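Local atomic coordinates of hypothetical protein TT1466 (Thermus thermophilus, PDB entry 1IUL), a protein that is of unknown function but probably binds coenzyme A or a related nucleotide through its Rossmann-type CoA-binding domain. Residues Y41-V46 with E54-E59. Numbering follows the deposited sequence.
Sequences YRVLPV and ELFGEE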
ATOM      1  N   TYR A  41       9.677   6.663  -5.639  1.00 27.68           N
ATOM      2  CA  TYR A  41       9.321   5.408  -4.981  1.00 24.48           C
ATOM      3  C   TYR A  41       9.191   4.277  -5.992  1.00 20.87           C
ATOM      4  O   TYR A  41       8.751   4.492  -7.123  1.00 24.03           O
ATOM      5  CB  TYR A  41       7.984   5.539  -4.251  1.00 21.73           C
ATOM      6  CG  TYR A  41       8.004   6.451  -3.054  1.00 20.55           C
ATOM      7  CD1 TYR A  41       7.392   7.700  -3.102  1.00 19.38           C
ATOM      8  CD2 TYR A  41       8.605   6.055  -1.860  1.00 17.44           C
ATOM      9  CE1 TYR A  41       7.374   8.534  -1.994  1.00 21.52           C
ATOM     10  CE2 TYR A  41       8.595   6.882  -0.744  1.00 21.78           C
ATOM     11  CZ  TYR A  41       7.976   8.122  -0.819  1.00 25.62           C
ATOM     12  OH  TYR A  41       7.960   8.956   0.278  1.00 29.37           O
ATOM     13  N   ARG A  42       9.566   3.071  -5.583  1.00 17.28           N
ATOM     14  CA  ARG A  42       9.438   1.914  -6.454  1.00 17.07           C
ATOM     15  C   ARG A  42       8.113   1.245  -6.100  1.00 14.21           C
ATOM     16  O   ARG A  42       8.040   0.449  -5.164  1.00 13.64           O
ATOM     17  CB  ARG A  42      10.590   0.936  -6.225  1.00 20.52           C
ATOM     18  CG  ARG A  42      10.490  -0.331  -7.059  1.00 30.00           C
ATOM     19  CD  ARG A  42      11.697  -1.224  -6.843  1.00 37.56           C
ATOM     20  NE  ARG A  42      11.893  -2.150  -7.952  1.00 46.01           N
ATOM     21  CZ  ARG A  42      13.078  -2.616  -8.332  1.00 54.69           C
ATOM     22  NH1 ARG A  42      14.178  -2.241  -7.690  1.00 55.39           N
ATOM     23  NH2 ARG A  42      13.165  -3.454  -9.358  1.00 59.96           N
ATOM     24  N   VAL A  43       7.061   1.577  -6.840  1.00 15.56           N
ATOM     25  CA  VAL A  43       5.759   0.999  -6.556  1.00 16.14           C
ATOM     26  C   VAL A  43       5.572  -0.341  -7.255  1.00 15.97           C
ATOM     27  O   VAL A  43       5.775  -0.473  -8.466  1.00 20.73           O
ATOM     28  CB  VAL A  43       4.600   1.998  -6.903  1.00 14.90           C
ATOM     29  CG1 VAL A  43       5.171   3.375  -7.178  1.00 10.93           C
ATOM     30  CG2 VAL A  43       3.774   1.499  -8.066  1.00 18.36           C
ATOM     31  N   LEU A  44       5.208  -1.339  -6.454  1.00 13.57           N
ATOM     32  CA  LEU A  44       4.992  -2.701  -6.921  1.00 14.28           C
ATOM     33  C   LEU A  44       3.506  -3.012  -6.940  1.00 11.35           C
ATOM     34  O   LEU A  44       2.892  -3.203  -5.892  1.00 12.54           O
ATOM     35  CB  LEU A  44       5.710  -3.688  -5.996  1.00 14.30           C
ATOM     36  CG  LEU A  44       7.128  -3.298  -5.570  1.00 17.34           C
ATOM     37  CD1 LEU A  44       7.578  -4.157  -4.392  1.00 15.99           C
ATOM     38  CD2 LEU A  44       8.071  -3.468  -6.759  1.00 21.60           C
ATOM     39  N   PRO A  45       2.908  -3.076  -8.140  1.00 13.25           N
ATOM     40  CA  PRO A  45       1.480  -3.366  -8.280  1.00 13.58           C
ATOM     41  C   PRO A  45       1.099  -4.812  -7.968  1.00 16.12           C
ATOM     42  O   PRO A  45       1.748  -5.756  -8.426  1.00 18.61           O
ATOM     43  CB  PRO A  45       1.179  -2.989  -9.732  1.00 12.86           C
ATOM     44  CG  PRO A  45       2.474  -3.180 -10.440  1.00 12.21           C
ATOM     45  CD  PRO A  45       3.562  -2.874  -9.448  1.00 13.09           C
ATOM     46  N   VAL A  46       0.042  -4.974  -7.179  1.00 12.40           N
ATOM     47  CA  VAL A  46      -0.454  -6.292  -6.815  1.00 10.79           C
ATOM     48  C   VAL A  46      -1.970  -6.300  -6.987  1.00 13.49           C
ATOM     49  O   VAL A  46      -2.686  -5.567  -6.306  1.00 15.53           O
ATOM     50  CB  VAL A  46      -0.112  -6.647  -5.347  1.00 12.82           C
ATOM     51  CG1 VAL A  46      -0.771  -7.975  -4.962  1.00 11.29           C
ATOM     52  CG2 VAL A  46       1.397  -6.740  -5.167  1.00 11.50           C
ATOM     53  N   GLU A  54       1.627  -4.912 -17.249  1.00 27.24           N
ATOM     54  CA  GLU A  54       2.556  -3.904 -16.759  1.00 26.01           C
ATOM     55  C   GLU A  54       1.848  -2.659 -16.231  1.00 23.97           C
ATOM     56  O   GLU A  54       0.967  -2.100 -16.887  1.00 24.16           O
ATOM     57  CB  GLU A  54       3.536  -3.516 -17.867  1.00 27.47           C
ATOM     58  CG  GLU A  54       4.953  -3.279 -17.383  1.00 32.83           C
ATOM     59  CD  GLU A  54       5.494  -1.929 -17.810  1.00 41.29           C
ATOM     60  OE1 GLU A  54       6.732  -1.753 -17.818  1.00 41.52           O
ATOM     61  OE2 GLU A  54       4.681  -1.041 -18.139  1.00 49.11           O
ATOM     62  N   LEU A  55       2.244  -2.239 -15.036  1.00 22.04           N
ATOM     63  CA  LEU A  55       1.678  -1.057 -14.392  1.00 22.53           C
ATOM     64  C   LEU A  55       2.798  -0.335 -13.659  1.00 19.13           C
ATOM     65  O   LEU A  55       3.563  -0.952 -12.921  1.00 20.02           O
ATOM     66  CB  LEU A  55       0.583  -1.458 -13.394  1.00 24.99           C
ATOM     67  CG  LEU A  55      -0.843  -1.619 -13.928  1.00 25.91           C
ATOM     68  CD1 LEU A  55      -1.660  -2.467 -12.972  1.00 24.93           C
ATOM     69  CD2 LEU A  55      -1.480  -0.251 -14.098  1.00 32.44           C
ATOM     70  N   PHE A  56       2.894   0.972 -13.871  1.00 22.15           N
ATOM     71  CA  PHE A  56       3.922   1.785 -13.230  1.00 20.36           C
ATOM     72  C   PHE A  56       5.313   1.232 -13.537  1.00 22.68           C
ATOM     73  O   PHE A  56       6.231   1.319 -12.718  1.00 21.47           O
ATOM     74  CB  PHE A  56       3.675   1.842 -11.715  1.00 19.25           C
ATOM     75  CG  PHE A  56       2.214   1.857 -11.343  1.00 18.72           C
ATOM     76  CD1 PHE A  56       1.403   2.930 -11.698  1.00 18.55           C
ATOM     77  CD2 PHE A  56       1.637   0.779 -10.682  1.00 16.89           C
ATOM     78  CE1 PHE A  56       0.040   2.925 -11.407  1.00 17.84           C
ATOM     79  CE2 PHE A  56       0.277   0.763 -10.387  1.00 18.69           C
ATOM     80  CZ  PHE A  56      -0.524   1.838 -10.753  1.00 15.52           C
ATOM     81  N   GLY A  57       5.458   0.662 -14.730  1.00 25.33           N
ATOM     82  CA  GLY A  57       6.739   0.117 -15.144  1.00 26.69           C
ATOM     83  C   GLY A  57       7.134  -1.193 -14.487  1.00 27.08           C
ATOM     84  O   GLY A  57       8.313  -1.538 -14.451  1.00 25.54           O
ATOM     85  N   GLU A  58       6.152  -1.923 -13.968  1.00 25.65           N
ATOM     86  CA  GLU A  58       6.402  -3.204 -13.316  1.00 23.80           C
ATOM     87  C   GLU A  58       5.275  -4.177 -13.655  1.00 22.11           C
ATOM     88  O   GLU A  58       4.149  -3.763 -13.920  1.00 22.17           O
ATOM     89  CB  GLU A  58       6.479  -3.018 -11.797  1.00 24.46           C
ATOM     90  CG  GLU A  58       7.528  -2.020 -11.336  1.00 23.17           C
ATOM     91  CD  GLU A  58       8.906  -2.641 -11.193  1.00 22.03           C
ATOM     92  OE1 GLU A  58       9.054  -3.840 -11.511  1.00 24.57           O
ATOM     93  OE2 GLU A  58       9.840  -1.929 -10.763  1.00 23.69           O
ATOM     94  N   GLU A  59       5.584  -5.470 -13.654  1.00 22.46           N
ATOM     95  CA  GLU A  59       4.578  -6.480 -13.958  1.00 22.72           C
ATOM     96  C   GLU A  59       3.695  -6.704 -12.741  1.00 21.66           C
ATOM     97  O   GLU A  59       4.188  -6.974 -11.649  1.00 23.04           O
ATOM     98  CB  GLU A  59       5.233  -7.802 -14.357  1.00 20.29           C
ATOM     99  CG  GLU A  59       4.245  -8.956 -14.442  1.00 31.22           C
ATOM    100  CD  GLU A  59       4.754 -10.114 -15.278  1.00 36.60           C
ATOM    101  OE1 GLU A  59       3.960 -10.685 -16.059  1.00 40.73           O
ATOM    102  OE2 GLU A  59       5.948 -10.455 -15.154  1.00 44.11           O
TER
HETATM  103  O   HOH W   1       7.441   1.471 -10.119  1.00 17.61           O
HETATM  104  O   HOH W   2       4.437  -6.250  -9.029  1.00 15.11           O
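Pro45 fits its ring against the hairpin 54-59, on the flank of strand 42-46. Its CB meets the edge of the Phe56 ring, 3.9 Å from CD2 and close to the ring plane. Pro45 CG lies 3.5 Å from Leu55 O and also touches Leu55 CB. Pro45 CD rests on Glu58 CB at 3.7 Å. With an alanine here CG and CD are gone, which would probably open a gap beside the Leu55 carbonyl and Glu58 CB. Val43 adds a second apolar point, its CG2 lying 3.5 Å from Phe56 CD2. Beyond, Phe56 packs on Pro33 and Arg37 of helix 28-37. Glu58 bends at chi2 (-85°), which lays CG near Val43 O and brings OE2 to Arg42. The salt bridge is loose: Arg42 NE to Glu58 OE2 is 3.5 Å, a weak hydrogen bond. The stronger partner of Arg42 is Glu69, whose OE2 forms a salt bridge with the same NE. No direct backbone hydrogen bond joins the two segments. Instead one water donates to Val43 O and Phe56 O, and another to Pro45 O and Glu59 O. The hairpin closes itself through Leu55 N to Glu58 O, 2.7 Å, and the return bond from Glu58 N to Leu55 O. This is a type I' beta hairpin packed beside strand 42-46, an outermost strand of the parallel sheet of a Rossmann-type fold with strand order 2-1-3-4-5.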